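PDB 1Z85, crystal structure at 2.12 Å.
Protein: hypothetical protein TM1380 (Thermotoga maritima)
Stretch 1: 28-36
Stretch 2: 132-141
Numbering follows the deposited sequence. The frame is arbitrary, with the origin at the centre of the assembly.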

# COMPACT_ATOMS: atom_id res chain seq x y z
N PHE B 28 -14.01 -16.81 -25.17
CA PHE B 28 -13.23 -16.80 -23.95
C PHE B 28 -12.27 -17.98 -23.91
O PHE B 28 -12.65 -19.09 -24.31
CB PHE B 28 -14.15 -16.89 -22.74
CG PHE B 28 -15.25 -15.86 -22.72
CD1 PHE B 28 -16.42 -16.05 -23.43
CD2 PHE B 28 -15.14 -14.72 -21.92
CE1 PHE B 28 -17.43 -15.12 -23.37
CE2 PHE B 28 -16.15 -13.78 -21.86
CZ PHE B 28 -17.30 -13.98 -22.58
N ASP B 29 -11.05 -17.74 -23.41
CA ASP B 29 -10.03 -18.78 -23.31
C ASP B 29 -10.23 -19.70 -22.09
O ASP B 29 -11.23 -19.59 -21.35
CB ASP B 29 -8.62 -18.17 -23.35
CG ASP B 29 -8.28 -17.34 -22.11
OD1 ASP B 29 -9.10 -17.21 -21.18
OD2 ASP B 29 -7.14 -16.81 -22.07
N GLU B 30 -9.30 -20.64 -21.90
CA GLU B 30 -9.48 -21.67 -20.87
C GLU B 30 -9.53 -21.08 -19.48
O GLU B 30 -10.29 -21.52 -18.63
CB GLU B 30 -8.36 -22.70 -20.91
CG GLU B 30 -8.46 -23.74 -19.80
CD GLU B 30 -7.60 -24.95 -20.03
OE1 GLU B 30 -6.95 -25.05 -21.11
OE2 GLU B 30 -7.58 -25.82 -19.12
N ARG B 31 -8.69 -20.08 -19.27
CA ARG B 31 -8.60 -19.39 -18.00
C ARG B 31 -9.94 -18.82 -17.60
O ARG B 31 -10.36 -19.01 -16.47
CB ARG B 31 -7.54 -18.30 -18.11
CG ARG B 31 -7.57 -17.28 -16.99
CD ARG B 31 -6.32 -16.44 -17.03
NE ARG B 31 -5.20 -17.26 -16.63
CZ ARG B 31 -4.71 -17.35 -15.40
NH1 ARG B 31 -5.18 -16.61 -14.39
NH2 ARG B 31 -3.68 -18.16 -15.19
N GLU B 32 -10.63 -18.15 -18.52
CA GLU B 32 -11.94 -17.56 -18.21
C GLU B 32 -13.00 -18.61 -17.98
O GLU B 32 -13.82 -18.45 -17.08
CB GLU B 32 -12.46 -16.62 -19.32
CG GLU B 32 -11.70 -15.34 -19.51
CD GLU B 32 -11.53 -14.51 -18.23
OE1 GLU B 32 -12.52 -13.89 -17.76
OE2 GLU B 32 -10.38 -14.48 -17.70
N ALA B 33 -13.01 -19.67 -18.79
CA ALA B 33 -14.01 -20.71 -18.60
C ALA B 33 -13.93 -21.34 -17.21
O ALA B 33 -14.96 -21.72 -16.65
CB ALA B 33 -13.90 -21.78 -19.68
N HIS B 34 -12.72 -21.50 -16.68
CA HIS B 34 -12.55 -22.01 -15.32
C HIS B 34 -13.14 -21.05 -14.29
O HIS B 34 -13.71 -21.48 -13.31
CB HIS B 34 -11.07 -22.26 -14.99
CG HIS B 34 -10.85 -22.77 -13.59
ND1 HIS B 34 -10.29 -21.99 -12.59
CD2 HIS B 34 -11.13 -23.96 -13.02
CE1 HIS B 34 -10.23 -22.69 -11.48
NE2 HIS B 34 -10.72 -23.89 -11.71
N HIS B 35 -13.00 -19.75 -14.53
CA HIS B 35 -13.45 -18.70 -13.60
C HIS B 35 -14.96 -18.67 -13.61
O HIS B 35 -15.57 -18.42 -12.59
CB HIS B 35 -12.77 -17.34 -13.96
CG HIS B 35 -13.39 -16.12 -13.33
ND1 HIS B 35 -13.31 -14.87 -13.92
CD2 HIS B 35 -14.07 -15.94 -12.17
CE1 HIS B 35 -13.93 -13.98 -13.16
NE2 HIS B 35 -14.40 -14.60 -12.09
N MSE B 36 -15.56 -18.99 -14.75
CA MSE B 36 -17.02 -19.05 -14.87
C MSE B 36 -17.60 -20.28 -14.17
O MSE B 36 -18.62 -20.18 -13.50
CB MSE B 36 -17.44 -19.06 -16.34
CG MSE B 36 -17.14 -17.76 -17.08
SE MSE B 36 -17.61 -17.80 -19.02
CE MSE B 36 -17.35 -15.82 -19.48
N LYS B 132 0.76 -9.96 -18.89
CA LYS B 132 -0.60 -9.73 -19.40
C LYS B 132 -1.70 -10.43 -18.61
O LYS B 132 -2.79 -9.90 -18.45
CB LYS B 132 -0.68 -10.18 -20.85
CG LYS B 132 0.18 -9.37 -21.84
CD LYS B 132 -0.02 -9.89 -23.27
CE LYS B 132 1.03 -9.31 -24.26
NZ LYS B 132 0.70 -7.91 -24.67
N ILE B 133 -1.46 -11.65 -18.17
CA ILE B 133 -2.44 -12.27 -17.27
C ILE B 133 -2.61 -11.50 -15.95
O ILE B 133 -3.72 -11.43 -15.40
CB ILE B 133 -2.07 -13.75 -17.01
CG1 ILE B 133 -2.26 -14.55 -18.31
CG2 ILE B 133 -2.94 -14.38 -15.89
CD1 ILE B 133 -1.64 -15.90 -18.25
N VAL B 134 -1.53 -10.95 -15.41
CA VAL B 134 -1.60 -10.25 -14.13
C VAL B 134 -2.42 -8.99 -14.37
O VAL B 134 -3.28 -8.64 -13.58
CB VAL B 134 -0.18 -9.84 -13.59
CG1 VAL B 134 -0.31 -9.00 -12.32
CG2 VAL B 134 0.68 -11.04 -13.27
N VAL B 135 -2.12 -8.29 -15.47
CA VAL B 135 -2.93 -7.13 -15.89
C VAL B 135 -4.41 -7.46 -16.10
O VAL B 135 -5.31 -6.78 -15.59
CB VAL B 135 -2.36 -6.55 -17.21
CG1 VAL B 135 -3.36 -5.60 -17.86
CG2 VAL B 135 -1.01 -5.88 -16.93
N ARG B 136 -4.68 -8.51 -16.84
CA ARG B 136 -6.05 -8.94 -17.05
C ARG B 136 -6.75 -9.17 -15.70
O ARG B 136 -7.82 -8.69 -15.47
CB ARG B 136 -6.05 -10.21 -17.88
CG ARG B 136 -7.43 -10.71 -18.18
CD ARG B 136 -7.50 -12.22 -18.18
NE ARG B 136 -6.76 -12.74 -19.31
CZ ARG B 136 -7.05 -13.86 -19.97
NH1 ARG B 136 -8.09 -14.64 -19.63
NH2 ARG B 136 -6.28 -14.19 -21.00
N GLU B 137 -6.15 -9.97 -14.83
CA GLU B 137 -6.87 -10.37 -13.62
C GLU B 137 -7.10 -9.16 -12.74
O GLU B 137 -8.17 -8.99 -12.22
CB GLU B 137 -6.14 -11.50 -12.86
CG GLU B 137 -6.09 -12.88 -13.63
CD GLU B 137 -7.47 -13.53 -13.90
OE1 GLU B 137 -8.53 -12.98 -13.53
OE2 GLU B 137 -7.52 -14.62 -14.50
N ALA B 138 -6.10 -8.29 -12.63
CA ALA B 138 -6.25 -7.02 -11.88
C ALA B 138 -7.33 -6.10 -12.45
O ALA B 138 -8.18 -5.57 -11.72
CB ALA B 138 -4.92 -6.27 -11.81
N ALA B 139 -7.29 -5.88 -13.75
CA ALA B 139 -8.30 -5.07 -14.42
C ALA B 139 -9.70 -5.63 -14.22
O ALA B 139 -10.63 -4.88 -13.99
CB ALA B 139 -7.95 -4.98 -15.91
N LYS B 140 -9.88 -6.95 -14.30
CA LYS B 140 -11.23 -7.53 -14.12
C LYS B 140 -11.71 -7.21 -12.71
O LYS B 140 -12.87 -6.87 -12.52
CB LYS B 140 -11.27 -9.05 -14.34
CG LYS B 140 -11.24 -9.49 -15.80
CD LYS B 140 -10.67 -10.93 -15.96
CE LYS B 140 -11.36 -11.95 -15.03
NZ LYS B 140 -10.91 -13.35 -15.28
N GLN B 141 -10.80 -7.25 -11.74
CA GLN B 141 -11.14 -6.87 -10.38
C GLN B 141 -11.43 -5.35 -10.20
O GLN B 141 -12.39 -4.98 -9.47
CB GLN B 141 -10.06 -7.37 -9.42
CG GLN B 141 -10.59 -7.77 -8.04

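Two helices, 30-36 and 132-141, run in roughly the same direction, their axes 35° apart and no closer than 12.9 Å. So wide a gap leaves the backbones out of contact, and long, mostly charged side chains bridge it.

Along the second helix, Ile-133 comes first. It points toward the first stretch and lays CG2 over one face of the Arg-31 guanidinium, 3.5 Å from CZ; a flat, delocalised cation tolerates such an apolar neighbour because its hydrogen bonds lie in its plane.

One turn on, Arg-136 exploits that planar geometry. Its NH2 donates to Asp-29 OD2 (3.0 Å) and its NH1 to Asp-29 OD1 (3.2 Å), a two-pronged salt bridge, while NH1 also reaches Glu-32 OE2 at 3.0 Å. Asp-29 does double duty: its OD1 caps the first helix by accepting from Glu-32 N (3.2 Å).

Glu-137 starts sideways, but its end comes nearer, and OE2 takes a nearly straight hydrogen bond from Arg-31 NH1 (3.1 Å) at the edge of the guanidinium.

Lys-140 closes the network. Its flexible chain brings NZ to Glu-32 OE2 (2.7 Å), His-35 ND1 (3.1 Å) and, within its own helix, Glu-137 OE1 (3.0 Å). This cation, with Arg-136, offsets the closeness of Glu-32 OE2 and Glu-137 OE2, 4.3 Å apart.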